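Local coordinates for immunomodulatory active chitinase (Trichuris suis, PDB 6G9C), which probably binds and hydrolyses chitin as a family 18 glycoside hydrolase, and has immunomodulatory properties in inflammatory lung disease, at residues R46-Y52 against L370-L376; I170-F174 against R185-T189. One frame throughout, in Å; residues are numbered along the deposited sequence.

Contact 1 (R46-Y52 against L370-L376); sequences RPGNGKY and LDYDDFL. With EDO (1,2-ethanediol), chain C.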
loop_
_atom_site.group_PDB
_atom_site.type_symbol
_atom_site.label_atom_id
_atom_site.label_comp_id
_atom_site.label_asym_id
_atom_site.label_seq_id
_atom_site.Cartn_x
_atom_site.Cartn_y
_atom_site.Cartn_z
ATOM N N ARG A 46 24.689 5.578 8.564
ATOM C CA ARG A 46 25.988 4.992 8.271
ATOM C C ARG A 46 26.548 5.549 6.963
ATOM O O ARG A 46 25.790 5.879 6.046
ATOM C CB ARG A 46 25.883 3.481 8.174
ATOM C CG ARG A 46 25.120 2.899 9.317
ATOM C CD ARG A 46 25.740 1.632 9.819
ATOM N NE ARG A 46 25.173 1.325 11.123
ATOM C CZ ARG A 46 24.270 0.378 11.348
ATOM N NH1 ARG A 46 23.838 -0.391 10.363
ATOM N NH2 ARG A 46 23.817 0.195 12.579
ATOM N N PRO A 47 27.869 5.663 6.858
ATOM C CA PRO A 47 28.477 6.273 5.670
ATOM C C PRO A 47 28.571 5.305 4.500
ATOM O O PRO A 47 28.506 4.085 4.661
ATOM C CB PRO A 47 29.874 6.664 6.162
ATOM C CG PRO A 47 30.184 5.597 7.179
ATOM C CD PRO A 47 28.878 5.277 7.861
ATOM N N GLY A 48 28.727 5.892 3.307
ATOM C CA GLY A 48 29.108 5.142 2.112
ATOM C C GLY A 48 28.200 3.958 1.844
ATOM O O GLY A 48 26.970 4.065 1.894
ATOM N N ASN A 49 28.809 2.799 1.582
ATOM C CA ASN A 49 28.069 1.594 1.225
ATOM C C ASN A 49 27.457 0.897 2.432
ATOM O O ASN A 49 26.796 -0.135 2.262
ATOM C CB ASN A 49 28.975 0.622 0.452
ATOM C CG ASN A 49 29.342 1.140 -0.931
ATOM O OD1 ASN A 49 28.644 1.980 -1.500
ATOM N ND2 ASN A 49 30.452 0.638 -1.480
ATOM N N GLY A 50 27.657 1.436 3.640
ATOM C CA GLY A 50 26.916 0.979 4.803
ATOM C C GLY A 50 25.574 1.647 4.991
ATOM O O GLY A 50 24.758 1.163 5.784
ATOM N N LYS A 51 25.324 2.763 4.303
ATOM C CA LYS A 51 24.031 3.422 4.461
ATOM C C LYS A 51 22.909 2.531 3.937
ATOM O O LYS A 51 22.946 2.088 2.786
ATOM C CB LYS A 51 24.017 4.759 3.735
ATOM C CG LYS A 51 22.698 5.517 3.891
ATOM C CD LYS A 51 22.555 6.576 2.810
ATOM C CE LYS A 51 21.250 7.349 2.944
ATOM N NZ LYS A 51 21.328 8.356 4.033
ATOM N N TYR A 52 21.905 2.276 4.784
ATOM C CA TYR A 52 20.801 1.386 4.439
ATOM C C TYR A 52 19.531 2.204 4.268
ATOM O O TYR A 52 19.099 2.898 5.198
ATOM C CB TYR A 52 20.601 0.296 5.496
ATOM C CG TYR A 52 19.639 -0.794 5.052
ATOM C CD1 TYR A 52 18.249 -0.634 5.182
ATOM C CD2 TYR A 52 20.117 -1.976 4.494
ATOM C CE1 TYR A 52 17.376 -1.634 4.759
ATOM C CE2 TYR A 52 19.258 -2.971 4.070
ATOM C CZ TYR A 52 17.894 -2.800 4.203
ATOM O OH TYR A 52 17.066 -3.811 3.780
ATOM N N LEU A 370 18.614 -6.296 8.997
ATOM C CA LEU A 370 18.811 -6.241 7.551
ATOM C C LEU A 370 20.085 -5.495 7.187
ATOM O O LEU A 370 20.735 -5.823 6.187
ATOM C CB LEU A 370 17.618 -5.552 6.887
ATOM C CG LEU A 370 16.298 -6.303 6.777
ATOM C CD1 LEU A 370 15.160 -5.294 6.609
ATOM C CD2 LEU A 370 16.335 -7.302 5.609
ATOM N N ASP A 371 20.447 -4.475 7.963
ATOM C CA ASP A 371 21.496 -3.552 7.555
ATOM C C ASP A 371 22.888 -4.007 7.970
ATOM O O ASP A 371 23.858 -3.312 7.663
ATOM C CB ASP A 371 21.224 -2.156 8.116
ATOM C CG ASP A 371 20.880 -2.185 9.600
ATOM O OD1 ASP A 371 21.819 -2.226 10.428
ATOM O OD2 ASP A 371 19.672 -2.178 9.924
ATOM N N TYR A 372 23.013 -5.153 8.639
ATOM C CA TYR A 372 24.339 -5.677 8.957
ATOM C C TYR A 372 24.830 -6.719 7.962
ATOM O O TYR A 372 26.026 -7.035 7.952
ATOM C CB TYR A 372 24.349 -6.299 10.348
ATOM C CG TYR A 372 24.147 -5.349 11.499
ATOM C CD1 TYR A 372 24.601 -4.032 11.455
ATOM C CD2 TYR A 372 23.507 -5.788 12.652
ATOM C CE1 TYR A 372 24.418 -3.176 12.563
ATOM C CE2 TYR A 372 23.316 -4.958 13.730
ATOM C CZ TYR A 372 23.778 -3.662 13.691
ATOM O OH TYR A 372 23.566 -2.871 14.804
ATOM N N ASP A 373 23.937 -7.267 7.142
ATOM C CA ASP A 373 24.315 -8.189 6.088
ATOM C C ASP A 373 25.026 -7.417 4.974
ATOM O O ASP A 373 25.002 -6.183 4.918
ATOM C CB ASP A 373 23.066 -8.884 5.551
ATOM C CG ASP A 373 23.339 -10.216 4.864
ATOM O OD1 ASP A 373 24.504 -10.621 4.640
ATOM O OD2 ASP A 373 22.327 -10.870 4.519
ATOM N N ASP A 374 25.647 -8.155 4.064
ATOM C CA ASP A 374 26.211 -7.553 2.849
ATOM C C ASP A 374 25.056 -7.262 1.890
ATOM O O ASP A 374 24.823 -7.967 0.910
ATOM C CB ASP A 374 27.256 -8.484 2.236
ATOM C CG ASP A 374 28.162 -7.793 1.196
ATOM O OD1 ASP A 374 28.317 -6.548 1.216
ATOM O OD2 ASP A 374 28.747 -8.520 0.358
ATOM N N PHE A 375 24.287 -6.214 2.212
ATOM C CA PHE A 375 23.029 -5.997 1.497
ATOM C C PHE A 375 23.224 -5.427 0.096
ATOM O O PHE A 375 22.313 -5.541 -0.733
ATOM C CB PHE A 375 22.084 -5.096 2.310
ATOM C CG PHE A 375 22.656 -3.755 2.650
ATOM C CD1 PHE A 375 23.390 -3.583 3.816
ATOM C CD2 PHE A 375 22.446 -2.661 1.817
ATOM C CE1 PHE A 375 23.920 -2.349 4.147
ATOM C CE2 PHE A 375 22.970 -1.416 2.138
ATOM C CZ PHE A 375 23.711 -1.263 3.312
ATOM N N LEU A 376 24.377 -4.826 -0.199
ATOM C CA LEU A 376 24.680 -4.439 -1.574
ATOM C C LEU A 376 25.478 -5.498 -2.316
ATOM O O LEU A 376 25.693 -5.352 -3.523
ATOM C CB LEU A 376 25.465 -3.121 -1.623
ATOM C CG LEU A 376 24.858 -1.868 -0.979
ATOM C CD1 LEU A 376 25.790 -0.674 -1.213
ATOM C CD2 LEU A 376 23.444 -1.576 -1.489
HETATM C C1 EDO C . 23.667 -4.982 17.700
HETATM O O1 EDO C . 22.745 -4.107 17.047
HETATM C C2 EDO C . 24.948 -4.180 17.857
HETATM O O2 EDO C . 24.756 -3.055 18.723
HETATM O O HOH W 1 21.451 -1.225 12.893
HETATM O O HOH W 2 24.853 -0.786 7.623
#
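Tyr52 and Asp371 bring the two backbones together, their CA atoms 5.9 Å apart, in the TIM barrel of a family 18 chitinase. Segment 46-52, a loop with a short 3-10 turn at 49-50, follows barrel strand 34-40; segment 370-376, without regular helix or strand, follows the neighbouring parallel strand 364-368. No direct backbone hydrogen bond joins them, so side chains and water do the work. Arg46 NH1 donates to Asp371 OD1 at 2.7 Å in a salt bridge, nearly within the guanidinium plane but from above the carboxylate plane. Water 1 links Arg46 NH2 to the same OD1, while Thr40 OG1 is hydrogen-bonded to OD2. Arginine suits the place because one flat group serves several acceptors: NH1 also donates to water 2, which bridges to Gly50 O and Asp371 O. Arg46 NH2 lies 3.4 Å from Tyr372 CE1, with guanidinium and ring planes 25° apart.

Beside these polar groups, Tyr52 and Phe375 pack together. With its CG anti to the backbone N (chi1 -169°), Tyr52 turns an edge to the face of Phe375, centroids 4.8 Å apart and planes at 71°. Tyr52 OH lies 3.6 Å from Leu370 CB and is hydrogen-bonded to Tyr388 OH; tyrosine suits a place needing both apolar edge and hydroxyl. At the outer end, Leu376 CD1 lies 3.8 Å from Asn49 CB, and Phe375 CZ comes 3.4 Å from Asn49 O.

Contact 2 (I170-F174 against R185-T189); sequences ILAKF and RLLFT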
loop_
_atom_site.group_PDB
_atom_site.type_symbol
_atom_site.label_atom_id
_atom_site.label_comp_id
_atom_site.label_asym_id
_atom_site.label_seq_id
_atom_site.Cartn_x
_atom_site.Cartn_y
_atom_site.Cartn_z
ATOM N N ILE A 170 -3.689 -5.371 24.980
ATOM C CA ILE A 170 -3.340 -5.019 23.595
ATOM C C ILE A 170 -4.134 -5.877 22.618
ATOM O O ILE A 170 -4.788 -5.366 21.699
ATOM C CB ILE A 170 -1.826 -5.162 23.342
ATOM C CG1 ILE A 170 -1.037 -4.004 23.971
ATOM C CG2 ILE A 170 -1.515 -5.242 21.795
ATOM C CD1 ILE A 170 0.467 -4.309 24.154
ATOM N N LEU A 171 -4.098 -7.199 22.811
ATOM C CA LEU A 171 -4.809 -8.085 21.895
ATOM C C LEU A 171 -6.299 -7.785 21.897
ATOM O O LEU A 171 -6.923 -7.721 20.830
ATOM C CB LEU A 171 -4.547 -9.552 22.248
ATOM C CG LEU A 171 -5.327 -10.569 21.402
ATOM C CD1 LEU A 171 -4.929 -10.492 19.928
ATOM C CD2 LEU A 171 -5.157 -11.980 21.927
ATOM N N ALA A 172 -6.883 -7.570 23.084
ATOM C CA ALA A 172 -8.306 -7.258 23.167
ATOM C C ALA A 172 -8.641 -6.009 22.361
ATOM O O ALA A 172 -9.657 -5.968 21.652
ATOM C CB ALA A 172 -8.727 -7.079 24.631
ATOM N N LYS A 173 -7.816 -4.966 22.482
ATOM C CA LYS A 173 -8.052 -3.750 21.709
ATOM C C LYS A 173 -7.920 -4.019 20.220
ATOM O O LYS A 173 -8.730 -3.528 19.419
ATOM C CB LYS A 173 -7.076 -2.651 22.115
ATOM C CG LYS A 173 -7.356 -1.309 21.448
ATOM C CD LYS A 173 -8.682 -0.744 21.944
ATOM C CE LYS A 173 -8.743 0.769 21.804
ATOM N NZ LYS A 173 -10.128 1.290 21.610
ATOM N N PHE A 174 -6.895 -4.789 19.834
ATOM C CA PHE A 174 -6.688 -5.096 18.416
ATOM C C PHE A 174 -7.908 -5.812 17.845
ATOM O O PHE A 174 -8.359 -5.510 16.732
ATOM C CB PHE A 174 -5.420 -5.946 18.225
ATOM C CG PHE A 174 -4.114 -5.167 18.312
ATOM C CD1 PHE A 174 -4.092 -3.830 18.697
ATOM C CD2 PHE A 174 -2.902 -5.780 17.991
ATOM C CE1 PHE A 174 -2.889 -3.126 18.767
ATOM C CE2 PHE A 174 -1.699 -5.080 18.066
ATOM C CZ PHE A 174 -1.697 -3.754 18.463
ATOM N N ARG A 185 -7.438 -8.118 12.001
ATOM C CA ARG A 185 -6.828 -7.545 13.190
ATOM C C ARG A 185 -5.310 -7.427 13.037
ATOM O O ARG A 185 -4.652 -8.211 12.335
ATOM C CB ARG A 185 -7.190 -8.353 14.430
ATOM C CG ARG A 185 -6.379 -9.581 14.643
ATOM C CD ARG A 185 -6.159 -9.793 16.125
ATOM N NE ARG A 185 -5.680 -11.143 16.376
ATOM C CZ ARG A 185 -4.398 -11.503 16.366
ATOM N NH1 ARG A 185 -3.439 -10.611 16.136
ATOM N NH2 ARG A 185 -4.073 -12.766 16.601
ATOM N N LEU A 186 -4.769 -6.410 13.693
ATOM C CA LEU A 186 -3.337 -6.196 13.745
ATOM C C LEU A 186 -2.633 -7.394 14.372
ATOM O O LEU A 186 -3.139 -8.008 15.317
ATOM C CB LEU A 186 -3.049 -4.930 14.548
ATOM C CG LEU A 186 -3.528 -3.641 13.888
ATOM C CD1 LEU A 186 -3.793 -2.570 14.932
ATOM C CD2 LEU A 186 -2.456 -3.190 12.902
ATOM N N LEU A 187 -1.466 -7.732 13.822
ATOM C CA LEU A 187 -0.603 -8.744 14.415
ATOM C C LEU A 187 0.026 -8.218 15.704
ATOM O O LEU A 187 0.164 -7.010 15.914
ATOM C CB LEU A 187 0.489 -9.154 13.431
ATOM C CG LEU A 187 -0.057 -9.777 12.145
ATOM C CD1 LEU A 187 1.055 -9.954 11.103
ATOM C CD2 LEU A 187 -0.746 -11.095 12.449
ATOM N N PHE A 188 0.434 -9.144 16.566
ATOM C CA PHE A 188 0.966 -8.764 17.871
ATOM C C PHE A 188 2.042 -9.768 18.244
ATOM O O PHE A 188 1.748 -10.943 18.477
ATOM C CB PHE A 188 -0.143 -8.714 18.919
ATOM C CG PHE A 188 0.336 -8.348 20.305
ATOM C CD1 PHE A 188 1.468 -7.565 20.488
ATOM C CD2 PHE A 188 -0.356 -8.789 21.426
ATOM C CE1 PHE A 188 1.900 -7.229 21.780
ATOM C CE2 PHE A 188 0.071 -8.467 22.705
ATOM C CZ PHE A 188 1.198 -7.692 22.889
ATOM N N THR A 189 3.283 -9.298 18.304
ATOM C CA THR A 189 4.417 -10.144 18.627
ATOM C C THR A 189 5.215 -9.500 19.751
ATOM O O THR A 189 4.951 -8.366 20.163
ATOM C CB THR A 189 5.310 -10.371 17.391
ATOM O OG1 THR A 189 5.881 -9.118 16.959
ATOM C CG2 THR A 189 4.496 -10.987 16.232
HETATM O O HOH W 3 -6.618 -4.672 14.882
#
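Ile170 packs against Phe188, and Phe174 against Leu186, where helix 160-181 lies on the chain leading into strand 187-193, within a beta-alpha-beta unit of the TIM barrel. The short helix and strand segments run almost antiparallel, at 171°, with axes 9.4 Å apart, a spacing that large apolar side chains can fill. The branched Ile170 supplies the first bump: its CG2, anti to the backbone N, sits over the centre of the Phe188 ring, 3.6 Å from the centroid in a CH-pi contact, while Ile170 CD1 packs against Phe188 CZ. The same CG2 also lies over one face of the Phe174 ring, toward its rim. Leu186 CB covers the opposite face, 3.9 Å from the centroid, so the flat Phe174 ring fills the slot between a helix methyl and a loop methylene. Phe148 of strand 147-151 touches Ile170, Phe174 and Phe188, carrying this apolar layer into the barrel wall.

Nearer the surface, Leu171 CD1 rests over the centre of the Arg185 guanidinium, 3.7 Å from NE. Arginine suits this margin because its flat face accepts a methyl while NH1, at the edge, donates to Leu186 O at 2.7 Å; NH2 forms a salt bridge with Asp213. Between the two backbones, water 3 donates to Phe174 O at 2.7 Å and accepts from Leu186 N at 2.8 Å.

Contacts 1 and 2 belong to separate regions of one TIM barrel, their centres about 32 Å apart and their nearest atoms about 14 Å apart. Contact 2 lies within the 317 residues between the segments of contact 1. The loops of contact 1 follow strands at the barrel end where family 18 enzymes have their active site. There 1,2-ethanediol, probably from the crystallisation liquor and not a substrate, is hydrogen-bonded to Tyr372 OH and to Trp368 NE1; Trp368 probably corresponds to the tryptophan flooring the substrate cleft in relatives. Beyond contact 2, Thr189 OG1 is hydrogen-bonded to Asp149 OD1 on strand 147-151, through which the family's DxxDxDxE signature runs, consistent with chitinase activity.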